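Glucoamylase (Thermoanaerobacterium thermosaccharolyticum, PDB 1LF6) hydrolyses terminal 1,4-linked alpha-D-glucose residues one after another from the non-reducing ends of glucan chains, releasing beta-D-glucose. Local coordinates at residues K99-S104 against N275-W280; I194-Y199 against E232-D237; G454-A459 against D676-R681. All coordinates share one frame; numbering follows the deposited sequence.

In the fold
Contacts 1 and 2 both belong to the N-terminal beta-sandwich domain, while contact 3 lies in the helical (alpha/alpha) barrel domain. Contact 1 sets a hairpin loop against helix 269-284 and is partly buried. Contact 2 pairs the edge strand 198-203 with strand 230-236 at one side of a sheet, with greasy groups on the inner face and charged ones on the outer. Contact 3 is buried and joins two helices. Backbone hydrogen bonds and waters cross contact 2, whereas contacts 1 and 3 rest mainly on apolar packing. The centres of contacts 2 and 3 are about 63 Å apart, on opposite sides of the chain's centre. All three lie away from the probable catalytic and substrate-binding residues.

Contact 1 (K99-S104 against N275-W280); sequences KFTDKS and NYIDEW
Ile277 reaches from helix 269-284 to Phe100, and the two side chains lie roughly perpendicular. Ile277 CD1 lies 3.6 Å from Phe100 CD1, oblique to the ring, and also meets Phe100 CB. Its other branch turns to the hydroxyl pair of the loop: Ile277 CG2 is 3.8 Å from Ser104 OG and 4.1 Å from Thr101 OG1. CG1 is anti to the carbonyl carbon (chi1 -63°), near both Phe100 CD1 and Ser104 OG. One turn on, Trp280 CB packs 3.6 Å from Ser104 CA, while its indole NE1 bonds to Thr42 O. Lys103 O comes 3.4 Å from Trp280 CB. Thr101 OG1 and Ser104 OG share a hydrogen bond of 2.6 Å, and Lys103 N donates to Thr101 OG1 at 3.2 Å, forming an ST turn. Phe100 also makes a cation-pi contact with Lys273 of the same helix. An alanine in place of Ile277 would probably open a gap beside Phe100 CD1 and strip the apolar cover from the Ser104 hydroxyl. Between the two segments the touching is thus mainly apolar. The loop hydroxyls bond to each other, and a polar link is made next door by Tyr276 OH to Leu105 O.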
# COMPACT_ATOMS: atom_id res chain seq x y z
N LYS A 99 -1.08 15.32 -10.29
CA LYS A 99 0.33 15.00 -10.49
C LYS A 99 0.96 15.97 -11.49
O LYS A 99 0.24 16.60 -12.27
CB LYS A 99 0.50 13.56 -11.00
CG LYS A 99 -0.15 12.50 -10.11
CD LYS A 99 0.47 11.11 -10.30
CE LYS A 99 0.37 10.60 -11.73
NZ LYS A 99 -1.05 10.49 -12.19
N PHE A 100 2.28 16.09 -11.46
CA PHE A 100 2.99 16.98 -12.38
C PHE A 100 2.61 16.58 -13.80
O PHE A 100 2.29 17.43 -14.63
CB PHE A 100 4.51 16.85 -12.17
CG PHE A 100 5.00 17.36 -10.84
CD1 PHE A 100 6.25 16.99 -10.36
CD2 PHE A 100 4.21 18.21 -10.06
CE1 PHE A 100 6.71 17.46 -9.13
CE2 PHE A 100 4.66 18.68 -8.83
CZ PHE A 100 5.92 18.30 -8.37
N THR A 101 2.65 15.28 -14.07
CA THR A 101 2.28 14.73 -15.37
C THR A 101 1.69 13.34 -15.13
O THR A 101 1.74 12.83 -14.01
CB THR A 101 3.50 14.56 -16.31
OG1 THR A 101 4.34 13.51 -15.81
CG2 THR A 101 4.29 15.85 -16.41
N ASP A 102 1.13 12.75 -16.17
CA ASP A 102 0.54 11.42 -16.09
C ASP A 102 1.59 10.32 -16.03
O ASP A 102 1.27 9.14 -15.88
CB ASP A 102 -0.38 11.17 -17.29
CG ASP A 102 -1.76 11.75 -17.10
OD1 ASP A 102 -2.59 11.61 -18.02
OD2 ASP A 102 -2.01 12.36 -16.04
N LYS A 103 2.86 10.70 -16.15
CA LYS A 103 3.93 9.71 -16.12
C LYS A 103 5.01 10.03 -15.09
O LYS A 103 6.19 9.78 -15.31
CB LYS A 103 4.55 9.55 -17.51
CG LYS A 103 3.56 9.02 -18.56
CD LYS A 103 4.15 8.94 -19.96
CE LYS A 103 3.15 8.36 -20.96
NZ LYS A 103 3.69 8.32 -22.36
N SER A 104 4.58 10.61 -13.97
CA SER A 104 5.49 10.96 -12.88
C SER A 104 4.75 11.02 -11.54
O SER A 104 3.61 11.50 -11.46
CB SER A 104 6.19 12.31 -13.15
OG SER A 104 5.26 13.36 -13.33
N ASN A 275 14.30 16.51 -13.37
CA ASN A 275 15.04 15.25 -13.31
C ASN A 275 14.17 14.17 -12.67
O ASN A 275 14.23 13.00 -13.06
CB ASN A 275 16.33 15.42 -12.49
CG ASN A 275 17.37 16.27 -13.20
OD1 ASN A 275 18.41 16.59 -12.63
ND2 ASN A 275 17.10 16.63 -14.45
N TYR A 276 13.39 14.56 -11.67
CA TYR A 276 12.51 13.62 -10.99
C TYR A 276 11.48 13.11 -11.98
O TYR A 276 11.28 11.90 -12.12
CB TYR A 276 11.81 14.32 -9.81
CG TYR A 276 10.88 13.42 -9.01
CD1 TYR A 276 11.36 12.63 -7.97
CD2 TYR A 276 9.52 13.38 -9.30
CE1 TYR A 276 10.50 11.81 -7.22
CE2 TYR A 276 8.65 12.57 -8.56
CZ TYR A 276 9.14 11.79 -7.53
OH TYR A 276 8.28 11.00 -6.80
N ILE A 277 10.85 14.05 -12.69
CA ILE A 277 9.83 13.72 -13.68
C ILE A 277 10.37 12.89 -14.84
O ILE A 277 9.75 11.89 -15.22
CB ILE A 277 9.18 15.02 -14.24
CG1 ILE A 277 8.47 15.77 -13.12
CG2 ILE A 277 8.21 14.68 -15.36
CD1 ILE A 277 7.97 17.15 -13.53
N ASP A 278 11.52 13.28 -15.38
CA ASP A 278 12.12 12.56 -16.50
C ASP A 278 12.40 11.10 -16.17
O ASP A 278 12.17 10.21 -16.99
CB ASP A 278 13.42 13.22 -16.96
CG ASP A 278 13.21 14.61 -17.54
OD1 ASP A 278 12.19 14.83 -18.22
OD2 ASP A 278 14.09 15.48 -17.33
N GLU A 279 12.91 10.86 -14.97
CA GLU A 279 13.23 9.50 -14.55
C GLU A 279 11.98 8.62 -14.55
O GLU A 279 12.02 7.47 -15.01
CB GLU A 279 13.86 9.50 -13.16
CG GLU A 279 15.13 8.67 -13.07
CD GLU A 279 15.78 8.71 -11.69
OE1 GLU A 279 16.89 8.15 -11.54
OE2 GLU A 279 15.18 9.29 -10.76
N TRP A 280 10.89 9.17 -14.04
CA TRP A 280 9.62 8.45 -13.98
C TRP A 280 9.00 8.29 -15.37
O TRP A 280 8.40 7.26 -15.67
CB TRP A 280 8.64 9.17 -13.06
CG TRP A 280 8.74 8.72 -11.64
CD1 TRP A 280 9.05 9.48 -10.55
CD2 TRP A 280 8.55 7.38 -11.15
NE1 TRP A 280 9.07 8.70 -9.41
CE2 TRP A 280 8.77 7.41 -9.76
CE3 TRP A 280 8.22 6.16 -11.77
CZ2 TRP A 280 8.67 6.26 -8.96
CZ3 TRP A 280 8.12 5.02 -10.98
CH2 TRP A 280 8.34 5.08 -9.59

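Contact 2 (I194-Y199 against E232-D237); sequences IGWKGY and EGAEID
Lys197 and Glu235 meet through both backbone and side chain. Lys197 N donates to Glu235 O at 2.9 Å, with an N-H...O angle of 165°. Glu235 N returns a bond to Gly198 O at 3.0 Å. Tyr199 and Ala234 follow as an antiparallel non-hydrogen-bonded pair.

The Lys197 and Glu235 side chains run parallel, alongside one another. Both have CG anti to the backbone N (chi1 -178° for Lys197), and both chains are extended beyond it. Lys197 CD rests 3.7 Å from Glu235 CD. The charged ends stay apart, with Lys197 NZ 4.4 Å from Glu235 OE2. A water joins them, accepting from Lys197 NZ and donating to Glu235 OE2. The opposite charges would probably still attract through it. Lys197 CB also packs against Asp237 CB, whose carboxylate OD1 bonds to Thr239 OG1.

Trp196 sets the six-membered part of its indole beside Ala234. Ala234 CB lies by the CE3 rim, 3.4 Å from Trp196 CE3. Ile236 CD1 comes in at the ring edge, 3.7 Å from Trp196 CZ3. Trp196 NE1 donates to Glu177 O, a second-shell bond that helps fix the turn of the indole. Farther along, Ile194 CD1 touches Ile236 CG2, and a second water links Gly195 O to Asp237 N.

The pair closes one side of the seven-stranded antiparallel sheet, where 198-203 is an edge strand. Strand 150-157 flanks 230-236 on its other side. Trp196, Ile194 and Ile236 face the second sheet of the sandwich, meeting Leu179, Phe244 and Ile246 on strands 176-183 and 243-251.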
# COMPACT_ATOMS: atom_id res chain seq x y z
N ILE A 194 14.92 30.00 2.59
CA ILE A 194 14.89 31.37 3.09
C ILE A 194 15.05 31.39 4.60
O ILE A 194 14.90 32.43 5.24
CB ILE A 194 13.56 32.07 2.75
CG1 ILE A 194 12.39 31.30 3.35
CG2 ILE A 194 13.42 32.21 1.25
CD1 ILE A 194 11.07 32.04 3.29
N GLY A 195 15.36 30.23 5.18
CA GLY A 195 15.54 30.15 6.62
C GLY A 195 14.24 30.25 7.39
O GLY A 195 13.16 30.18 6.80
N TRP A 196 14.34 30.42 8.70
CA TRP A 196 13.15 30.51 9.55
C TRP A 196 13.07 31.86 10.26
O TRP A 196 14.10 32.47 10.58
CB TRP A 196 13.17 29.41 10.62
CG TRP A 196 13.57 28.07 10.10
CD1 TRP A 196 14.77 27.45 10.26
CD2 TRP A 196 12.76 27.18 9.32
NE1 TRP A 196 14.77 26.23 9.64
CE2 TRP A 196 13.55 26.04 9.05
CE3 TRP A 196 11.46 27.24 8.82
CZ2 TRP A 196 13.07 24.96 8.30
CZ3 TRP A 196 10.98 26.16 8.07
CH2 TRP A 196 11.79 25.04 7.82
N LYS A 197 11.85 32.32 10.50
CA LYS A 197 11.64 33.58 11.19
C LYS A 197 11.68 33.28 12.68
O LYS A 197 11.72 34.18 13.52
CB LYS A 197 10.27 34.16 10.82
CG LYS A 197 9.97 35.50 11.47
CD LYS A 197 8.65 36.09 10.99
CE LYS A 197 8.42 37.47 11.57
NZ LYS A 197 7.17 38.09 11.05
N GLY A 198 11.69 31.99 13.00
CA GLY A 198 11.73 31.55 14.38
C GLY A 198 11.47 30.05 14.45
O GLY A 198 10.83 29.49 13.56
N TYR A 199 11.96 29.40 15.50
CA TYR A 199 11.77 27.96 15.66
C TYR A 199 11.48 27.57 17.10
O TYR A 199 11.69 28.36 18.03
CB TYR A 199 13.02 27.22 15.17
CG TYR A 199 14.30 27.67 15.84
CD1 TYR A 199 14.57 27.37 17.18
CD2 TYR A 199 15.24 28.43 15.14
CE1 TYR A 199 15.73 27.81 17.80
CE2 TYR A 199 16.41 28.88 15.76
CZ TYR A 199 16.65 28.57 17.09
OH TYR A 199 17.80 29.02 17.70
N GLU A 232 8.45 19.70 15.81
CA GLU A 232 9.40 20.74 15.45
C GLU A 232 8.68 21.80 14.63
O GLU A 232 8.38 21.59 13.45
CB GLU A 232 10.58 20.12 14.70
CG GLU A 232 11.29 19.08 15.56
CD GLU A 232 12.65 18.66 15.03
OE1 GLU A 232 13.47 18.21 15.86
OE2 GLU A 232 12.89 18.75 13.80
N GLY A 233 8.37 22.92 15.28
CA GLY A 233 7.67 24.01 14.62
C GLY A 233 8.56 25.17 14.23
O GLY A 233 9.63 25.37 14.79
N ALA A 234 8.11 25.93 13.24
CA ALA A 234 8.86 27.08 12.76
C ALA A 234 7.93 28.04 12.04
O ALA A 234 6.95 27.62 11.42
CB ALA A 234 9.97 26.62 11.82
N GLU A 235 8.24 29.32 12.13
CA GLU A 235 7.45 30.34 11.46
C GLU A 235 8.14 30.72 10.16
O GLU A 235 9.37 30.80 10.09
CB GLU A 235 7.28 31.57 12.36
CG GLU A 235 6.64 32.77 11.67
CD GLU A 235 6.19 33.83 12.65
OE1 GLU A 235 6.92 34.09 13.63
OE2 GLU A 235 5.10 34.42 12.44
N ILE A 236 7.35 30.94 9.12
CA ILE A 236 7.88 31.31 7.82
C ILE A 236 7.77 32.83 7.69
O ILE A 236 6.70 33.40 7.88
CB ILE A 236 7.08 30.64 6.68
CG1 ILE A 236 7.05 29.13 6.89
CG2 ILE A 236 7.69 30.99 5.34
CD1 ILE A 236 8.41 28.47 6.88
N ASP A 237 8.89 33.48 7.39
CA ASP A 237 8.90 34.93 7.24
C ASP A 237 8.25 35.29 5.90
O ASP A 237 8.91 35.33 4.87
CB ASP A 237 10.34 35.46 7.26
CG ASP A 237 10.41 36.97 7.41
OD1 ASP A 237 9.55 37.68 6.85
OD2 ASP A 237 11.34 37.46 8.09
O HOH W 1 11.22 32.25 7.20
O HOH W 2 5.60 37.09 12.84

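Contact 3 (G454-A459 against D676-R681); sequences GLTCAA and DIVYKR
Thr456 of helix 445-464 meets Ile677 and Val678 where the C-terminal helix 676-682 packs across the (alpha/alpha) barrel domain of this family 15 enzyme. The two short helical segments cross at 109°, their axes 9.3 Å apart at the closest point. Thr456 and Val678 have the nearest CA atoms.

The threonine methyl does most of the touching. Thr456 CG2 lies 3.5 Å from Ile677 CG1 and almost as near Ile677 CD1. The two side chains run antiparallel alongside one another. CG2 is anti to the backbone N, which carries this methyl toward the C-terminal helix. The other branch, OG1, bonds back to Val452 O, one turn earlier in its own helix, and has a weak bond to Tyr682 OH of the C-terminal helix.

Ile677 CD1 runs on to the backbone of helix 445-464. It comes within 3.5 Å of Thr456 O and 4.0 Å of Cys457 CA. Val678 covers the neighbouring position with one branch: Val678 CG2 is 4.1 Å from Cys457 SG and 4.2 Å from Thr456 CG2. Cys457 and Ile677 both touch Tyr406, and this brings a third helix, 395-407, into the cluster.

Charged groups are found beyond this apolar patch. Lys680 NZ forms a salt bridge with Asp676 OD1 at 3.5 Å, inside helix 676-682.

The chemistry is thus divided. Aliphatic carbons, a sulfur and the backbone of helix 445-464 carry the buried crossing between the two segments. The threonine hydroxyl bonds mainly within its own helix. The charged residues Asp676 and Arg681 bond instead to Tyr406 OH of helix 395-407 and, as a salt bridge, to Asp479 of helix 468-489.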
# COMPACT_ATOMS: atom_id res chain seq x y z
N GLY A 454 -0.38 -24.68 -9.17
CA GLY A 454 1.01 -24.74 -8.77
C GLY A 454 1.70 -26.07 -9.01
O GLY A 454 2.86 -26.10 -9.45
N LEU A 455 1.01 -27.17 -8.72
CA LEU A 455 1.59 -28.49 -8.92
C LEU A 455 1.68 -28.82 -10.41
O LEU A 455 2.59 -29.53 -10.84
CB LEU A 455 0.79 -29.56 -8.17
CG LEU A 455 0.87 -29.54 -6.63
CD1 LEU A 455 0.03 -30.68 -6.07
CD2 LEU A 455 2.31 -29.68 -6.17
N THR A 456 0.73 -28.31 -11.19
CA THR A 456 0.74 -28.54 -12.63
C THR A 456 1.94 -27.79 -13.22
O THR A 456 2.67 -28.33 -14.06
CB THR A 456 -0.59 -28.05 -13.29
OG1 THR A 456 -1.69 -28.85 -12.81
CG2 THR A 456 -0.52 -28.16 -14.81
N CYS A 457 2.16 -26.55 -12.79
CA CYS A 457 3.29 -25.76 -13.28
C CYS A 457 4.60 -26.39 -12.79
O CYS A 457 5.61 -26.36 -13.49
CB CYS A 457 3.20 -24.31 -12.79
SG CYS A 457 1.78 -23.38 -13.43
N ALA A 458 4.57 -26.97 -11.59
CA ALA A 458 5.75 -27.61 -11.03
C ALA A 458 6.12 -28.83 -11.86
O ALA A 458 7.30 -29.11 -12.07
CB ALA A 458 5.51 -28.01 -9.58
N ALA A 459 5.11 -29.55 -12.33
CA ALA A 459 5.32 -30.73 -13.14
C ALA A 459 5.94 -30.33 -14.48
O ALA A 459 6.82 -31.01 -15.00
CB ALA A 459 4.00 -31.46 -13.37
N ASP A 676 -1.49 -20.95 -19.09
CA ASP A 676 -2.07 -21.75 -20.16
C ASP A 676 -2.08 -23.27 -19.99
O ASP A 676 -3.05 -23.92 -20.36
CB ASP A 676 -1.41 -21.41 -21.50
CG ASP A 676 0.09 -21.44 -21.44
OD1 ASP A 676 0.74 -21.67 -22.48
OD2 ASP A 676 0.63 -21.21 -20.34
N ILE A 677 -1.02 -23.84 -19.43
CA ILE A 677 -1.00 -25.29 -19.27
C ILE A 677 -2.05 -25.78 -18.29
O ILE A 677 -2.54 -26.90 -18.42
CB ILE A 677 0.39 -25.81 -18.85
CG1 ILE A 677 0.52 -25.95 -17.35
CG2 ILE A 677 1.42 -24.83 -19.26
CD1 ILE A 677 1.90 -26.44 -16.92
N VAL A 678 -2.40 -24.96 -17.32
CA VAL A 678 -3.41 -25.35 -16.35
C VAL A 678 -4.76 -25.32 -17.07
O VAL A 678 -5.53 -26.28 -17.01
CB VAL A 678 -3.47 -24.37 -15.16
CG1 VAL A 678 -4.58 -24.81 -14.20
CG2 VAL A 678 -2.13 -24.32 -14.45
N TYR A 679 -5.02 -24.21 -17.75
CA TYR A 679 -6.26 -24.04 -18.48
C TYR A 679 -6.45 -25.16 -19.51
O TYR A 679 -7.52 -25.76 -19.60
CB TYR A 679 -6.27 -22.68 -19.19
CG TYR A 679 -7.41 -22.50 -20.17
CD1 TYR A 679 -8.68 -22.14 -19.73
CD2 TYR A 679 -7.23 -22.74 -21.53
CE1 TYR A 679 -9.74 -22.02 -20.62
CE2 TYR A 679 -8.28 -22.63 -22.43
CZ TYR A 679 -9.53 -22.27 -21.97
OH TYR A 679 -10.58 -22.18 -22.86
N LYS A 680 -5.40 -25.44 -20.28
CA LYS A 680 -5.48 -26.47 -21.30
C LYS A 680 -5.78 -27.86 -20.75
O LYS A 680 -6.47 -28.64 -21.39
CB LYS A 680 -4.18 -26.49 -22.12
CG LYS A 680 -4.10 -25.37 -23.15
CD LYS A 680 -2.74 -25.32 -23.85
CE LYS A 680 -1.63 -24.96 -22.87
NZ LYS A 680 -0.29 -24.87 -23.52
N ARG A 681 -5.29 -28.15 -19.56
CA ARG A 681 -5.50 -29.45 -18.96
C ARG A 681 -6.86 -29.64 -18.28
O ARG A 681 -7.43 -30.73 -18.31
CB ARG A 681 -4.40 -29.74 -17.95
CG ARG A 681 -4.33 -31.20 -17.52
CD ARG A 681 -3.24 -31.44 -16.49
NE ARG A 681 -3.12 -32.86 -16.16
CZ ARG A 681 -2.64 -33.78 -16.99
NH1 ARG A 681 -2.59 -35.05 -16.61
NH2 ARG A 681 -2.21 -33.44 -18.19